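Local coordinates for protein 223aa long hypothetical arylmalonate decarboxylase (Sulfolobus tokodaii, PDB 2DGD) that is of unknown function but, as a member of the arylmalonate decarboxylase family, is probably a lyase that decarboxylates arylmalonates, at residues A[7-13]-A[68-74]; A[22-28]-A[203-207]. All blocks are in the same frame, centred on the assembly; numbering follows the deposited sequence.

Interaction 1. Residues A[7-13]-A[68-74]; sequences RIGVILP and DIIIYGR
Parallel strand pairing is exemplified by 7-13 and 68-74, whose strand axes approach to 4.5 Å and cross at -24°. Residues 7-13 and 69-72 are extended; the second segment leaves the strand at G73 (phi/psi -84/42). G9 pairs with I70, V10 with I71 and I11 with Y72 (CA-CA 4.5, 4.6 and 5.1 Å). G9 N donates to I69 O (2.9 Å), I71 N to G9 O (2.8 Å), I11 N to I71 O (2.9 Å) and G73 N to I11 O (2.7 Å). At the start, D68 (chi1 m) sets OD2 2.7 Å from R7 N, and D68 N binds R7 O at 2.7 Å. On one face I8 CG2 meets I71 CD1 at 3.7 Å (both m,t), V10 (p) sets CG2 4.2 Å from I71 CB, and I69 (t,t) leads its end away. On the other, I11 CD1 lies 4.2 Å from I70 CG2 (both m,t), and Y72 (chi1 t) packs against F52 and L56 of helix 49-63. R74 (chi1 m) lays CG 3.4 Å from P13 CD. Strand 6-13, central between 31-38 and 69-72, makes this the core of a parallel alpha/beta sheet, as in the Asp/Glu racemase superfamily.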
loop_
_atom_site.group_PDB
_atom_site.type_symbol
_atom_site.label_atom_id
_atom_site.label_comp_id
_atom_site.label_asym_id
_atom_site.label_seq_id
_atom_site.Cartn_x
_atom_site.Cartn_y
_atom_site.Cartn_z
ATOM N N ARG A 7 -26.966 12.420 -5.383
ATOM C CA ARG A 7 -26.856 12.647 -6.816
ATOM C C ARG A 7 -26.895 14.136 -7.098
ATOM O O ARG A 7 -27.870 14.809 -6.775
ATOM C CB ARG A 7 -27.997 11.945 -7.546
ATOM C CG ARG A 7 -27.955 10.435 -7.435
ATOM C CD ARG A 7 -28.476 9.815 -8.708
ATOM N NE ARG A 7 -29.638 8.958 -8.495
ATOM C CZ ARG A 7 -29.589 7.632 -8.457
ATOM N NH1 ARG A 7 -30.694 6.939 -8.267
ATOM N NH2 ARG A 7 -28.432 7.002 -8.623
ATOM N N ILE A 8 -25.827 14.650 -7.695
ATOM C CA ILE A 8 -25.748 16.070 -8.001
ATOM C C ILE A 8 -25.909 16.342 -9.490
ATOM O O ILE A 8 -25.138 15.854 -10.320
ATOM C CB ILE A 8 -24.399 16.657 -7.525
ATOM C CG1 ILE A 8 -24.240 16.425 -6.020
ATOM C CG2 ILE A 8 -24.330 18.147 -7.837
ATOM C CD1 ILE A 8 -22.915 16.877 -5.464
ATOM N N GLY A 9 -26.928 17.119 -9.827
ATOM C CA GLY A 9 -27.159 17.459 -11.215
ATOM C C GLY A 9 -26.420 18.744 -11.529
ATOM O O GLY A 9 -26.253 19.597 -10.659
ATOM N N VAL A 10 -25.959 18.889 -12.762
ATOM C CA VAL A 10 -25.255 20.098 -13.141
ATOM C C VAL A 10 -25.614 20.549 -14.563
ATOM O O VAL A 10 -25.569 19.764 -15.517
ATOM C CB VAL A 10 -23.715 19.907 -13.012
ATOM C CG1 VAL A 10 -23.257 18.757 -13.874
ATOM C CG2 VAL A 10 -22.989 21.179 -13.413
ATOM N N ILE A 11 -26.004 21.811 -14.688
ATOM C CA ILE A 11 -26.331 22.378 -15.983
ATOM C C ILE A 11 -25.113 23.190 -16.396
ATOM O O ILE A 11 -24.700 24.097 -15.675
ATOM C CB ILE A 11 -27.546 23.323 -15.906
ATOM C CG1 ILE A 11 -28.778 22.557 -15.433
ATOM C CG2 ILE A 11 -27.802 23.946 -17.274
ATOM C CD1 ILE A 11 -29.959 23.449 -15.168
ATOM N N LEU A 12 -24.525 22.873 -17.541
ATOM C CA LEU A 12 -23.351 23.618 -17.972
ATOM C C LEU A 12 -23.323 23.947 -19.451
ATOM O O LEU A 12 -24.055 23.360 -20.240
ATOM C CB LEU A 12 -22.071 22.862 -17.584
ATOM C CG LEU A 12 -22.087 21.333 -17.634
ATOM C CD1 LEU A 12 -22.400 20.864 -19.024
ATOM C CD2 LEU A 12 -20.746 20.797 -17.190
ATOM N N PRO A 13 -22.477 24.912 -19.844
ATOM C CA PRO A 13 -22.364 25.310 -21.247
ATOM C C PRO A 13 -21.814 24.178 -22.108
ATOM O O PRO A 13 -20.968 23.408 -21.671
ATOM C CB PRO A 13 -21.441 26.527 -21.185
ATOM C CG PRO A 13 -20.632 26.286 -19.969
ATOM C CD PRO A 13 -21.631 25.772 -18.993
ATOM N N ASP A 68 -30.553 15.364 -6.621
ATOM C CA ASP A 68 -30.925 15.623 -5.241
ATOM C C ASP A 68 -30.794 17.133 -5.071
ATOM O O ASP A 68 -31.442 17.749 -4.224
ATOM C CB ASP A 68 -29.979 14.910 -4.278
ATOM C CG ASP A 68 -30.335 13.459 -4.089
ATOM O OD1 ASP A 68 -31.514 13.192 -3.792
ATOM O OD2 ASP A 68 -29.446 12.588 -4.228
ATOM N N ILE A 69 -29.925 17.717 -5.890
ATOM C CA ILE A 69 -29.685 19.150 -5.892
ATOM C C ILE A 69 -29.077 19.460 -7.248
ATOM O O ILE A 69 -28.505 18.577 -7.880
ATOM C CB ILE A 69 -28.723 19.575 -4.767
ATOM C CG1 ILE A 69 -28.731 21.095 -4.640
ATOM C CG2 ILE A 69 -27.312 19.089 -5.059
ATOM C CD1 ILE A 69 -28.011 21.600 -3.420
ATOM N N ILE A 70 -29.203 20.702 -7.700
ATOM C CA ILE A 70 -28.676 21.079 -9.004
ATOM C C ILE A 70 -27.746 22.274 -8.950
ATOM O O ILE A 70 -27.985 23.228 -8.221
ATOM C CB ILE A 70 -29.831 21.377 -9.992
ATOM C CG1 ILE A 70 -30.584 20.079 -10.290
ATOM C CG2 ILE A 70 -29.291 22.017 -11.259
ATOM C CD1 ILE A 70 -31.728 20.230 -11.238
ATOM N N ILE A 71 -26.673 22.205 -9.726
ATOM C CA ILE A 71 -25.691 23.279 -9.790
ATOM C C ILE A 71 -25.820 23.932 -11.152
ATOM O O ILE A 71 -25.828 23.238 -12.168
ATOM C CB ILE A 71 -24.241 22.746 -9.677
ATOM C CG1 ILE A 71 -24.013 22.096 -8.313
ATOM C CG2 ILE A 71 -23.253 23.875 -9.908
ATOM C CD1 ILE A 71 -22.640 21.471 -8.164
ATOM N N TYR A 72 -25.936 25.258 -11.168
ATOM C CA TYR A 72 -26.023 26.007 -12.420
ATOM C C TYR A 72 -24.582 26.385 -12.747
ATOM O O TYR A 72 -24.065 27.385 -12.257
ATOM C CB TYR A 72 -26.869 27.267 -12.238
ATOM C CG TYR A 72 -27.052 28.058 -13.512
ATOM C CD1 TYR A 72 -27.785 27.536 -14.576
ATOM C CD2 TYR A 72 -26.461 29.314 -13.668
ATOM C CE1 TYR A 72 -27.925 28.244 -15.768
ATOM C CE2 TYR A 72 -26.595 30.032 -14.854
ATOM C CZ TYR A 72 -27.327 29.488 -15.901
ATOM O OH TYR A 72 -27.456 30.172 -17.087
ATOM N N GLY A 73 -23.934 25.573 -13.572
ATOM C CA GLY A 73 -22.542 25.815 -13.899
ATOM C C GLY A 73 -22.202 26.785 -15.004
ATOM O O GLY A 73 -21.317 26.517 -15.807
ATOM N N ARG A 74 -22.893 27.913 -15.054
ATOM C CA ARG A 74 -22.619 28.919 -16.074
ATOM C C ARG A 74 -22.499 30.254 -15.368
ATOM O O ARG A 74 -22.851 30.375 -14.189
ATOM C CB ARG A 74 -23.758 28.991 -17.089
ATOM C CG ARG A 74 -24.122 27.667 -17.707
ATOM C CD ARG A 74 -25.314 27.814 -18.625
ATOM N NE ARG A 74 -25.034 28.708 -19.743
ATOM C CZ ARG A 74 -25.921 29.034 -20.676
ATOM N NH1 ARG A 74 -25.578 29.851 -21.660
ATOM N NH2 ARG A 74 -27.154 28.551 -20.627
#

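Interaction 2. Residues A[22-28]-A[203-207]; sequences DLWKMAP and NAAAM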
loop_
_atom_site.group_PDB
_atom_site.type_symbol
_atom_site.label_atom_id
_atom_site.label_comp_id
_atom_site.label_asym_id
_atom_site.label_seq_id
_atom_site.Cartn_x
_atom_site.Cartn_y
_atom_site.Cartn_z
ATOM N N ASP A 22 -13.727 18.035 -12.632
ATOM C CA ASP A 22 -13.535 18.525 -11.267
ATOM C C ASP A 22 -14.579 17.944 -10.320
ATOM O O ASP A 22 -14.243 17.405 -9.265
ATOM C CB ASP A 22 -13.622 20.054 -11.221
ATOM C CG ASP A 22 -12.320 20.726 -11.599
ATOM O OD1 ASP A 22 -12.293 21.972 -11.671
ATOM O OD2 ASP A 22 -11.320 20.014 -11.819
ATOM N N LEU A 23 -15.845 18.055 -10.708
ATOM C CA LEU A 23 -16.950 17.559 -9.902
ATOM C C LEU A 23 -16.827 16.083 -9.535
ATOM O O LEU A 23 -17.055 15.709 -8.391
ATOM C CB LEU A 23 -18.273 17.824 -10.625
ATOM C CG LEU A 23 -19.156 18.963 -10.083
ATOM C CD1 LEU A 23 -18.320 20.052 -9.430
ATOM C CD2 LEU A 23 -19.997 19.528 -11.229
ATOM N N TRP A 24 -16.468 15.239 -10.495
ATOM C CA TRP A 24 -16.315 13.818 -10.209
ATOM C C TRP A 24 -15.123 13.548 -9.301
ATOM O O TRP A 24 -15.189 12.712 -8.408
ATOM C CB TRP A 24 -16.163 13.013 -11.503
ATOM C CG TRP A 24 -17.479 12.600 -12.103
ATOM C CD1 TRP A 24 -18.152 13.208 -13.131
ATOM C CD2 TRP A 24 -18.298 11.500 -11.684
ATOM N NE1 TRP A 24 -19.334 12.553 -13.377
ATOM C CE2 TRP A 24 -19.452 11.501 -12.505
ATOM C CE3 TRP A 24 -18.171 10.514 -10.694
ATOM C CZ2 TRP A 24 -20.472 10.552 -12.367
ATOM C CZ3 TRP A 24 -19.187 9.572 -10.557
ATOM C CH2 TRP A 24 -20.322 9.599 -11.391
ATOM N N LYS A 25 -14.025 14.250 -9.537
ATOM C CA LYS A 25 -12.843 14.083 -8.714
ATOM C C LYS A 25 -13.138 14.464 -7.259
ATOM O O LYS A 25 -12.572 13.892 -6.331
ATOM C CB LYS A 25 -11.714 14.946 -9.269
ATOM C CG LYS A 25 -10.968 14.292 -10.408
ATOM C CD LYS A 25 -10.155 13.159 -9.843
ATOM C CE LYS A 25 -9.329 12.431 -10.885
ATOM N NZ LYS A 25 -8.461 11.412 -10.200
HETATM N N MSE A 26 -14.033 15.427 -7.064
HETATM C CA MSE A 26 -14.396 15.882 -5.727
HETATM C C MSE A 26 -15.529 15.069 -5.115
HETATM O O MSE A 26 -15.718 15.065 -3.896
HETATM C CB MSE A 26 -14.807 17.354 -5.769
HETATM C CG MSE A 26 -13.746 18.261 -6.346
HETATM SE SE MSE A 26 -14.279 20.116 -6.401
HETATM C CE MSE A 26 -15.236 20.139 -8.063
ATOM N N ALA A 27 -16.286 14.380 -5.957
ATOM C CA ALA A 27 -17.407 13.590 -5.474
ATOM C C ALA A 27 -16.959 12.498 -4.520
ATOM O O ALA A 27 -16.130 11.664 -4.872
ATOM C CB ALA A 27 -18.153 12.974 -6.646
ATOM N N PRO A 28 -17.477 12.506 -3.280
ATOM C CA PRO A 28 -17.092 11.467 -2.321
ATOM C C PRO A 28 -17.766 10.162 -2.721
ATOM O O PRO A 28 -18.659 10.158 -3.571
ATOM C CB PRO A 28 -17.595 12.020 -0.988
ATOM C CG PRO A 28 -18.762 12.835 -1.373
ATOM C CD PRO A 28 -18.285 13.547 -2.621
ATOM N N ASN A 203 -15.351 25.903 -9.150
ATOM C CA ASN A 203 -15.870 24.550 -9.068
ATOM C C ASN A 203 -15.837 24.012 -7.647
ATOM O O ASN A 203 -16.799 23.394 -7.199
ATOM C CB ASN A 203 -15.112 23.615 -10.014
ATOM C CG ASN A 203 -15.403 23.908 -11.473
ATOM O OD1 ASN A 203 -16.488 24.377 -11.814
ATOM N ND2 ASN A 203 -14.442 23.621 -12.343
ATOM N N ALA A 204 -14.746 24.250 -6.927
ATOM C CA ALA A 204 -14.643 23.773 -5.552
ATOM C C ALA A 204 -15.708 24.433 -4.669
ATOM O O ALA A 204 -16.318 23.782 -3.816
ATOM C CB ALA A 204 -13.260 24.056 -5.002
ATOM N N ALA A 205 -15.925 25.729 -4.877
ATOM C CA ALA A 205 -16.917 26.465 -4.111
ATOM C C ALA A 205 -18.296 25.881 -4.379
ATOM O O ALA A 205 -19.095 25.701 -3.463
ATOM C CB ALA A 205 -16.888 27.924 -4.488
ATOM N N ALA A 206 -18.579 25.575 -5.638
ATOM C CA ALA A 206 -19.871 25.006 -5.985
ATOM C C ALA A 206 -20.108 23.680 -5.255
ATOM O O ALA A 206 -21.179 23.465 -4.686
ATOM C CB ALA A 206 -19.960 24.801 -7.479
HETATM N N MSE A 207 -19.111 22.795 -5.268
HETATM C CA MSE A 207 -19.237 21.500 -4.598
HETATM C C MSE A 207 -19.389 21.665 -3.096
HETATM O O MSE A 207 -20.131 20.925 -2.446
HETATM C CB MSE A 207 -18.027 20.624 -4.893
HETATM C CG MSE A 207 -18.279 19.646 -6.011
HETATM SE SE MSE A 207 -19.710 18.399 -5.589
HETATM C CE MSE A 207 -18.639 16.813 -5.257
#
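Two helices of an alpha/beta fold, 19-26 and 202-214, meet here through one polar link and an apolar patch. Their short segments cross at -51° with axes 10.0 Å apart, so the backbones do not meet and side chains span the gap, several resting on backbone atoms of the partner.

The polar part lies where D22 and N203 point toward each other: N203 ND2 donates to D22 OD1 over 2.8 Å. Both ends are held further. D22 also accepts hydrogen bonds from T184 N and Y185 N and pairs with S183 OG, while N203 ND2 has a second acceptor in T180 O; the bond therefore belongs to a network tying both helices to the loop around 180-185.

Apolar contacts fill the rest. The selenomethionine M26 points toward the partner helix and extends along N203 and A204, its SE 3.8 Å from A204 CA and its CE 4.0 Å from N203 CB. L23 sets off sideways, yet its end turns inward to touch M207.

M207, another selenomethionine, has the largest share of the buried surface. Its side chain lies across the end of helix 19-26, where A27 is the first residue to leave helical angles: M207 CE sits 3.5 Å from A27 N and 4.2 Å from P28 CD. The tightest apolar approach is L23 CD1 to M207 CG, at 3.4 Å.

Overall arrangement
A sheet and the helices packed on it form one continuous interior in this example: the centres of interactions 1 and 2 are 11 Å apart, and their side chains touch. I8 CD1 lies 3.6 Å from M207 SE, V10 CG2 4.1 Å from L23 CD2, and I71 CG2 4.2 Å from A206 CB. The sheet face bearing I8, V10 and I71 is thus covered by both helices of interaction 2. Helix 19-26 follows strand 6-13 directly, whereas 203-207 comes from far along the sequence, so these contacts place helix 202-214, the last in the chain, against the N-terminal sheet beside helix 19-26. T180 bonds to both contacts: its OG1 to G73 O and its O to N203 ND2.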